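Local structure of aminopeptidase N (Francisella tularensis subsp. tularensis, 5DLL) at residues A[148-153]-A[425-430]; A[170-175]-A[257-262]; A[190-195]-A[317-322]. The protein catalyses the zinc-dependent release of N-terminal amino acids, preferably alanine, from peptides and probably takes part in the breakdown of intracellular peptides. All blocks are in the same frame, centred on the assembly; numbering follows the deposited sequence.

Interaction 1: residues A[148-153]-A[425-430]; sequences DVMAAF and GQAVTC
At the seam between the N-terminal beta domain and the zinc-peptidase domain of this M1 aminopeptidase, the chain leading into strand 150-160 meets the approach to the short strand 427-428. The latter pairs in parallel with strand 321-322 and follows the long helix 390-423. No hydrogen bond joins residues 148-153 to 425-430; the contact is made by one long apolar side chain and a methyl group.

Met150 does most of the reaching. Its CG stands anti to the carbonyl carbon and the chain runs on extended, then bends at chi3 (-62°), so that the terminal methyl lies alongside the backbone of 425-427. CE comes to 3.2 Å from Gly425 O and to 3.4 Å from Gln426 CA, while SD is 4.3 Å from the methyl CB of Ala427. An unbranched, flexible thioether suits this place, because it can follow the contour of a bare backbone. Gly425 adopts a positive phi (68°), easily accessible to a residue with no CB, and offers Met150 only main-chain atoms; its backbone is also hydrogen-bonded to that of Arg319. Thr321 touches the side chains of both Met150 and Ala427.

The polar side chains turn outward from the contact. Asp148 holds CG in the crowded position between the backbone N and the carbonyl carbon (chi1 60°), and its carboxylate goes to a salt bridge with Arg146 and a hydrogen bond with Tyr21. Gln426 likewise sends OE1 to His423.

What remains of Asp148 for the contact is its aliphatic base, and the small side chain of Ala427 lets the two backbones come close: Ala427 CB sits 3.5 Å from Asp148 CA and 4.0 Å from Asp148 CB.

Interaction 2: residues A[170-175]-A[257-262]; sequences NGDKID and YDLDTF
Tyr257 opens the loop that leads into strand 261-267 of the catalytic domain and braces it from within: its OH gives a hydrogen bond of 2.6 Å to Thr261 O, approaching 30° out of the carbonyl plane, and one face of its ring lies under Leu259 N. Leu259 is the first of these residues to meet residues 170-175. Its CB bond points at them, and the branch CD1 rests 3.9 Å from Gly171 CA. The backbone angles of Gly171 would jam a CB against the carbonyl O of the residue before, and so call for glycine.

At Asp260 the contact becomes polar. Its backbone N donates a weak, bent hydrogen bond (127° at the hydrogen) to Asp172 OD1, 2.9 Å away. The two carboxylates stack almost parallel, and their like charges come close, with Asp172 OD2 3.9 Å from Asp260 OD2. Thr261 then turns its side chain toward strand 172-179, with OG1 anti to the backbone N, which sets CG2 3.3 Å from Gly171 O and beside OD1 of Asp172.

Asp172 thus uses one oxygen to receive a main-chain N-H while the other faces a like charge. Such crowding would tend to raise the proton affinity of one acid, although Asp260 is exposed, and solvent and the nearby Arg219, which touches its side chain, probably soften the repulsion.

Interaction 3: residues A[190-195]-A[317-322]; sequences DPFKKP and GDRVTC
Where the N-terminal domain of the M1 fold turns a corner between strands 183-191 and 193-195, it packs on the end of helix 314-319, just beyond the helix carrying the zinc-binding HExxH motif. The main contact is an off-centre cation-pi interaction: Arg319 CZ lies 3.9 Å from the centroid of the Phe192 ring, 32° off its normal. Ring and guanidinium planes are inclined by 46°, so NH2 dips toward the CD1-CE1 side. The arginine chain bends at chi2 to get there, and Pro191 CG lies against the opposite ring face, toward the rim. Long, weak ion pairs with Asp258 and Asp424 share the charge.

Charged groups also hold the corner itself. Asp190 accepts a weak hydrogen bond through OD1 from Phe192 N, and its OD2 is 3.1 Å from Lys194 NZ in a salt bridge entered from above the carboxylate plane.

Packing comes from Pro195, a rigid ring that meets Thr321 tip to tip. The carbonyl O of Asp318, whose side chain is about 4 Å from that of the zinc ligand His313, lies 4.4 Å from Pro195 CD. Thr321 OG1 is hydrogen-bonded to Tyr197 OH, and Pro195 CG lies 3.9 Å from Thr321 CG2.

Overall arrangement
All three interactions join the N-terminal beta domain to the catalytic domain along one interface. Interactions 1 and 3 lie side by side and touch, with centres about 6 Å apart: strands 150-160 and 193-195 are neighbours in one sheet, and 321-322 pairs with 427-428 in another. Interaction 2 lies about 14 Å from interaction 3 and 19 Å from interaction 1, centre to centre; strands 172-179 and 183-191 connect it to the same N-terminal sheet. Interactions 2 and 3 keep the chain order on both sides, whereas the earliest N-terminal piece, 148-153, meets the latest catalytic one, 425-430, so interaction 1 spans both. The seam comes close to the zinc site at interaction 3.

Interaction 1: residues A[148-153]-A[425-430]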
loop_
_atom_site.group_PDB
_atom_site.type_symbol
_atom_site.label_atom_id
_atom_site.label_comp_id
_atom_site.label_asym_id
_atom_site.label_seq_id
_atom_site.Cartn_x
_atom_site.Cartn_y
_atom_site.Cartn_z
ATOM N N ASP A 148 23.619 3.613 -5.349
ATOM C CA ASP A 148 24.677 2.626 -5.626
ATOM C C ASP A 148 26.006 2.967 -4.949
ATOM O O ASP A 148 26.993 2.251 -5.121
ATOM C CB ASP A 148 24.869 2.381 -7.136
ATOM C CG ASP A 148 25.267 3.628 -7.902
ATOM O OD1 ASP A 148 24.951 4.743 -7.445
ATOM O OD2 ASP A 148 25.889 3.492 -8.977
ATOM N N VAL A 149 26.030 4.056 -4.184
ATOM C CA VAL A 149 27.164 4.372 -3.329
ATOM C C VAL A 149 26.726 4.183 -1.880
ATOM O O VAL A 149 25.902 4.951 -1.365
ATOM C CB VAL A 149 27.666 5.805 -3.562
ATOM C CG1 VAL A 149 28.830 6.125 -2.633
ATOM C CG2 VAL A 149 28.073 5.978 -5.017
ATOM N N MET A 150 27.278 3.142 -1.250
ATOM C CA MET A 150 26.917 2.739 0.104
ATOM C C MET A 150 28.140 2.758 1.008
ATOM O O MET A 150 29.195 2.243 0.635
ATOM C CB MET A 150 26.343 1.326 0.099
ATOM C CG MET A 150 25.112 1.133 -0.775
ATOM S SD MET A 150 24.693 -0.612 -0.944
ATOM C CE MET A 150 26.208 -1.116 -1.760
ATOM N N ALA A 151 27.981 3.317 2.206
ATOM C CA ALA A 151 29.101 3.539 3.112
ATOM C C ALA A 151 28.752 3.215 4.562
ATOM O O ALA A 151 27.587 3.234 4.951
ATOM C CB ALA A 151 29.554 4.978 3.006
ATOM N N ALA A 152 29.785 2.924 5.351
ATOM C CA ALA A 152 29.644 2.703 6.788
ATOM C C ALA A 152 29.612 4.043 7.529
ATOM O O ALA A 152 30.550 4.833 7.435
ATOM C CB ALA A 152 30.784 1.839 7.297
ATOM N N PHE A 153 28.530 4.283 8.268
ATOM C CA PHE A 153 28.282 5.582 8.905
ATOM C C PHE A 153 28.606 5.605 10.398
ATOM O O PHE A 153 28.054 4.816 11.163
ATOM C CB PHE A 153 26.810 5.982 8.735
ATOM C CG PHE A 153 26.495 6.618 7.410
ATOM C CD1 PHE A 153 26.350 5.843 6.269
ATOM C CD2 PHE A 153 26.314 7.991 7.309
ATOM C CE1 PHE A 153 26.042 6.423 5.048
ATOM C CE2 PHE A 153 26.004 8.575 6.091
ATOM C CZ PHE A 153 25.868 7.793 4.959
ATOM N N GLY A 425 25.398 -5.971 1.178
ATOM C CA GLY A 425 26.190 -4.754 0.998
ATOM C C GLY A 425 26.404 -4.381 -0.461
ATOM O O GLY A 425 27.470 -3.891 -0.823
ATOM N N GLN A 426 25.393 -4.618 -1.299
ATOM C CA GLN A 426 25.442 -4.265 -2.721
ATOM C C GLN A 426 24.145 -3.592 -3.158
ATOM O O GLN A 426 23.074 -3.872 -2.623
ATOM C CB GLN A 426 25.693 -5.496 -3.593
ATOM C CG GLN A 426 27.150 -5.924 -3.657
ATOM C CD GLN A 426 27.396 -7.070 -4.629
ATOM O OE1 GLN A 426 26.498 -7.498 -5.363
ATOM N NE2 GLN A 426 28.623 -7.575 -4.634
ATOM N N ALA A 427 24.266 -2.695 -4.130
ATOM C CA ALA A 427 23.118 -2.086 -4.786
ATOM C C ALA A 427 22.941 -2.789 -6.127
ATOM O O ALA A 427 23.846 -2.772 -6.963
ATOM C CB ALA A 427 23.351 -0.601 -4.979
ATOM N N VAL A 428 21.781 -3.401 -6.334
ATOM C CA VAL A 428 21.608 -4.363 -7.422
ATOM C C VAL A 428 20.364 -4.104 -8.265
ATOM O O VAL A 428 19.539 -3.254 -7.930
ATOM C CB VAL A 428 21.578 -5.809 -6.871
ATOM C CG1 VAL A 428 22.818 -6.075 -6.026
ATOM C CG2 VAL A 428 20.306 -6.072 -6.069
ATOM N N THR A 429 20.250 -4.852 -9.361
ATOM C CA THR A 429 19.149 -4.708 -10.308
ATOM C C THR A 429 18.093 -5.801 -10.174
ATOM O O THR A 429 18.312 -6.818 -9.518
ATOM C CB THR A 429 19.653 -4.705 -11.766
ATOM O OG1 THR A 429 20.035 -6.031 -12.156
ATOM C CG2 THR A 429 20.837 -3.767 -11.920
ATOM N N CYS A 430 16.957 -5.574 -10.830
ATOM C CA CYS A 430 15.868 -6.545 -10.912
ATOM C C CYS A 430 16.333 -7.853 -11.564
ATOM O O CYS A 430 15.832 -8.930 -11.231
ATOM C CB CYS A 430 14.697 -5.963 -11.719
ATOM S SG CYS A 430 13.817 -4.580 -10.939
#

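Interaction 2: residues A[170-175]-A[257-262]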
loop_
_atom_site.group_PDB
_atom_site.type_symbol
_atom_site.label_atom_id
_atom_site.label_comp_id
_atom_site.label_asym_id
_atom_site.label_seq_id
_atom_site.Cartn_x
_atom_site.Cartn_y
_atom_site.Cartn_z
ATOM N N ASN A 170 21.315 6.346 13.127
ATOM C CA ASN A 170 21.330 4.928 12.739
ATOM C C ASN A 170 22.353 4.090 13.512
ATOM O O ASN A 170 23.488 4.525 13.731
ATOM C CB ASN A 170 21.602 4.767 11.238
ATOM C CG ASN A 170 20.849 5.765 10.399
ATOM O OD1 ASN A 170 21.326 6.871 10.167
ATOM N ND2 ASN A 170 19.673 5.382 9.935
ATOM N N GLY A 171 21.937 2.881 13.894
ATOM C CA GLY A 171 22.814 1.904 14.531
ATOM C C GLY A 171 22.759 1.928 16.047
ATOM O O GLY A 171 21.713 2.197 16.644
ATOM N N ASP A 172 23.897 1.641 16.669
ATOM C CA ASP A 172 23.984 1.518 18.122
ATOM C C ASP A 172 24.753 2.696 18.712
ATOM O O ASP A 172 25.738 3.156 18.135
ATOM C CB ASP A 172 24.682 0.205 18.507
ATOM C CG ASP A 172 24.079 -1.015 17.818
ATOM O OD1 ASP A 172 22.852 -1.222 17.927
ATOM O OD2 ASP A 172 24.835 -1.781 17.174
ATOM N N LYS A 173 24.301 3.167 19.869
ATOM C CA LYS A 173 24.969 4.240 20.591
ATOM C C LYS A 173 26.239 3.715 21.269
ATOM O O LYS A 173 26.170 3.112 22.338
ATOM C CB LYS A 173 24.012 4.831 21.626
ATOM C CG LYS A 173 24.542 6.044 22.372
ATOM C CD LYS A 173 23.802 6.246 23.685
ATOM C CE LYS A 173 22.366 6.695 23.470
ATOM N NZ LYS A 173 21.507 6.284 24.614
ATOM N N ILE A 174 27.393 3.955 20.650
ATOM C CA ILE A 174 28.672 3.447 21.167
ATOM C C ILE A 174 29.390 4.380 22.155
ATOM O O ILE A 174 30.347 3.965 22.807
ATOM C CB ILE A 174 29.647 3.086 20.025
ATOM C CG1 ILE A 174 30.084 4.329 19.240
ATOM C CG2 ILE A 174 29.009 2.064 19.097
ATOM C CD1 ILE A 174 31.226 4.069 18.281
ATOM N N ASP A 175 28.946 5.629 22.261
ATOM C CA ASP A 175 29.573 6.587 23.175
ATOM C C ASP A 175 28.613 7.727 23.491
ATOM O O ASP A 175 27.758 8.070 22.682
ATOM C CB ASP A 175 30.874 7.132 22.578
ATOM C CG ASP A 175 31.702 7.930 23.581
ATOM O OD1 ASP A 175 31.772 7.535 24.771
ATOM O OD2 ASP A 175 32.290 8.953 23.172
ATOM N N TYR A 257 17.570 -9.778 12.866
ATOM C CA TYR A 257 17.968 -8.374 12.976
ATOM C C TYR A 257 19.478 -8.286 13.189
ATOM O O TYR A 257 20.076 -9.171 13.796
ATOM C CB TYR A 257 17.219 -7.685 14.120
ATOM C CG TYR A 257 17.413 -6.177 14.181
ATOM C CD1 TYR A 257 17.045 -5.358 13.113
ATOM C CD2 TYR A 257 17.944 -5.568 15.316
ATOM C CE1 TYR A 257 17.216 -3.981 13.168
ATOM C CE2 TYR A 257 18.116 -4.191 15.383
ATOM C CZ TYR A 257 17.751 -3.404 14.307
ATOM O OH TYR A 257 17.916 -2.045 14.376
ATOM N N ASP A 258 20.080 -7.207 12.700
ATOM C CA ASP A 258 21.542 -7.108 12.602
ATOM C C ASP A 258 22.221 -6.124 13.582
ATOM O O ASP A 258 23.453 -6.083 13.657
ATOM C CB ASP A 258 21.942 -6.802 11.145
ATOM C CG ASP A 258 21.116 -5.678 10.512
ATOM O OD1 ASP A 258 20.068 -5.285 11.076
ATOM O OD2 ASP A 258 21.519 -5.191 9.435
ATOM N N LEU A 259 21.430 -5.360 14.337
ATOM C CA LEU A 259 21.956 -4.392 15.308
ATOM C C LEU A 259 21.481 -4.705 16.720
ATOM O O LEU A 259 20.577 -5.511 16.909
ATOM C CB LEU A 259 21.510 -2.978 14.941
ATOM C CG LEU A 259 21.815 -2.496 13.520
ATOM C CD1 LEU A 259 20.979 -1.268 13.191
ATOM C CD2 LEU A 259 23.300 -2.208 13.345
ATOM N N ASP A 260 22.088 -4.051 17.706
ATOM C CA ASP A 260 21.733 -4.258 19.117
ATOM C C ASP A 260 20.566 -3.395 19.567
ATOM O O ASP A 260 20.074 -3.569 20.682
ATOM C CB ASP A 260 22.925 -3.965 20.032
ATOM C CG ASP A 260 24.151 -4.770 19.675
ATOM O OD1 ASP A 260 24.000 -5.837 19.039
ATOM O OD2 ASP A 260 25.266 -4.328 20.029
ATOM N N THR A 261 20.149 -2.446 18.728
ATOM C CA THR A 261 19.000 -1.591 19.040
ATOM C C THR A 261 18.185 -1.261 17.788
ATOM O O THR A 261 18.717 -1.206 16.689
ATOM C CB THR A 261 19.418 -0.299 19.796
ATOM O OG1 THR A 261 18.336 0.642 19.799
ATOM C CG2 THR A 261 20.630 0.343 19.174
ATOM N N PHE A 262 16.885 -1.068 17.977
ATOM C CA PHE A 262 15.960 -0.781 16.887
ATOM C C PHE A 262 14.970 0.253 17.385
ATOM O O PHE A 262 14.280 0.028 18.382
ATOM C CB PHE A 262 15.222 -2.050 16.468
ATOM C CG PHE A 262 14.151 -1.824 15.439
ATOM C CD1 PHE A 262 14.460 -1.796 14.087
ATOM C CD2 PHE A 262 12.826 -1.650 15.823
ATOM C CE1 PHE A 262 13.472 -1.587 13.134
ATOM C CE2 PHE A 262 11.834 -1.442 14.877
ATOM C CZ PHE A 262 12.157 -1.410 13.528
#

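Interaction 3: residues A[190-195]-A[317-322]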
loop_
_atom_site.group_PDB
_atom_site.type_symbol
_atom_site.label_atom_id
_atom_site.label_comp_id
_atom_site.label_asym_id
_atom_site.label_seq_id
_atom_site.Cartn_x
_atom_site.Cartn_y
_atom_site.Cartn_z
ATOM N N ASP A 190 26.860 2.610 12.693
ATOM C CA ASP A 190 26.129 1.618 11.907
ATOM C C ASP A 190 27.148 0.916 11.001
ATOM O O ASP A 190 27.541 1.461 9.967
ATOM C CB ASP A 190 25.026 2.291 11.079
ATOM C CG ASP A 190 24.179 1.297 10.288
ATOM O OD1 ASP A 190 24.574 0.123 10.143
ATOM O OD2 ASP A 190 23.105 1.699 9.799
ATOM N N PRO A 191 27.573 -0.299 11.388
ATOM C CA PRO A 191 28.686 -0.984 10.726
ATOM C C PRO A 191 28.409 -1.496 9.319
ATOM O O PRO A 191 29.358 -1.834 8.611
ATOM C CB PRO A 191 28.978 -2.167 11.658
ATOM C CG PRO A 191 27.695 -2.429 12.360
ATOM C CD PRO A 191 26.998 -1.106 12.482
ATOM N N PHE A 192 27.141 -1.557 8.916
ATOM C CA PHE A 192 26.779 -2.099 7.604
ATOM C C PHE A 192 26.661 -0.983 6.582
ATOM O O PHE A 192 25.988 0.021 6.828
ATOM C CB PHE A 192 25.466 -2.894 7.672
ATOM C CG PHE A 192 25.430 -3.906 8.788
ATOM C CD1 PHE A 192 26.086 -5.125 8.661
ATOM C CD2 PHE A 192 24.759 -3.628 9.977
ATOM C CE1 PHE A 192 26.065 -6.048 9.694
ATOM C CE2 PHE A 192 24.740 -4.546 11.010
ATOM C CZ PHE A 192 25.390 -5.759 10.868
ATOM N N LYS A 193 27.320 -1.178 5.442
ATOM C CA LYS A 193 27.245 -0.253 4.313
ATOM C C LYS A 193 25.785 0.022 3.914
ATOM O O LYS A 193 24.993 -0.909 3.764
ATOM C CB LYS A 193 28.003 -0.821 3.110
ATOM C CG LYS A 193 29.511 -0.903 3.292
ATOM C CD LYS A 193 30.158 -1.814 2.254
ATOM C CE LYS A 193 30.206 -1.187 0.866
ATOM N NZ LYS A 193 31.132 -0.017 0.779
ATOM N N LYS A 194 25.437 1.301 3.763
ATOM C CA LYS A 194 24.107 1.695 3.304
ATOM C C LYS A 194 24.170 2.939 2.432
ATOM O O LYS A 194 25.081 3.757 2.585
ATOM C CB LYS A 194 23.171 1.951 4.489
ATOM C CG LYS A 194 23.489 3.180 5.334
ATOM C CD LYS A 194 22.377 3.432 6.342
ATOM C CE LYS A 194 22.614 4.679 7.182
ATOM N NZ LYS A 194 23.458 4.410 8.381
ATOM N N PRO A 195 23.196 3.093 1.517
ATOM C CA PRO A 195 23.086 4.341 0.764
ATOM C C PRO A 195 22.546 5.465 1.652
ATOM O O PRO A 195 21.882 5.198 2.650
ATOM C CB PRO A 195 22.109 3.991 -0.358
ATOM C CG PRO A 195 21.275 2.886 0.189
ATOM C CD PRO A 195 22.133 2.130 1.161
ATOM N N GLY A 317 16.160 -3.848 1.061
ATOM C CA GLY A 317 16.178 -2.406 0.841
ATOM C C GLY A 317 17.393 -1.755 1.462
ATOM O O GLY A 317 18.094 -0.989 0.806
ATOM N N ASP A 318 17.639 -2.060 2.731
ATOM C CA ASP A 318 18.728 -1.438 3.480
ATOM C C ASP A 318 20.012 -2.252 3.388
ATOM O O ASP A 318 21.080 -1.715 3.113
ATOM C CB ASP A 318 18.342 -1.247 4.956
ATOM C CG ASP A 318 17.093 -0.391 5.142
ATOM O OD1 ASP A 318 16.417 -0.063 4.145
ATOM O OD2 ASP A 318 16.789 -0.047 6.301
ATOM N N ARG A 319 19.904 -3.551 3.622
ATOM C CA ARG A 319 21.069 -4.423 3.621
ATOM C C ARG A 319 21.505 -4.754 2.188
ATOM O O ARG A 319 22.696 -4.769 1.887
ATOM C CB ARG A 319 20.766 -5.683 4.419
ATOM C CG ARG A 319 21.997 -6.384 4.937
ATOM C CD ARG A 319 22.579 -5.731 6.176
ATOM N NE ARG A 319 23.789 -6.449 6.568
ATOM C CZ ARG A 319 23.850 -7.434 7.460
ATOM N NH1 ARG A 319 22.773 -7.839 8.124
ATOM N NH2 ARG A 319 25.012 -8.017 7.704
ATOM N N VAL A 320 20.531 -5.015 1.320
ATOM C CA VAL A 320 20.737 -5.051 -0.127
ATOM C C VAL A 320 19.766 -4.051 -0.730
ATOM O O VAL A 320 18.555 -4.180 -0.534
ATOM C CB VAL A 320 20.444 -6.442 -0.726
ATOM C CG1 VAL A 320 20.827 -6.482 -2.204
ATOM C CG2 VAL A 320 21.167 -7.529 0.062
ATOM N N THR A 321 20.295 -3.073 -1.467
ATOM C CA THR A 321 19.498 -1.945 -1.968
ATOM C C THR A 321 19.356 -1.938 -3.500
ATOM O O THR A 321 19.838 -2.838 -4.188
ATOM C CB THR A 321 20.083 -0.594 -1.475
ATOM O OG1 THR A 321 19.105 0.443 -1.634
ATOM C CG2 THR A 321 21.373 -0.218 -2.218
ATOM N N CYS A 322 18.662 -0.927 -4.020
ATOM C CA CYS A 322 18.536 -0.734 -5.465
ATOM C C CYS A 322 19.737 0.048 -6.011
ATOM O O CYS A 322 20.226 0.976 -5.370
ATOM C CB CYS A 322 17.216 -0.023 -5.816
ATOM S SG CYS A 322 16.862 1.512 -4.911
#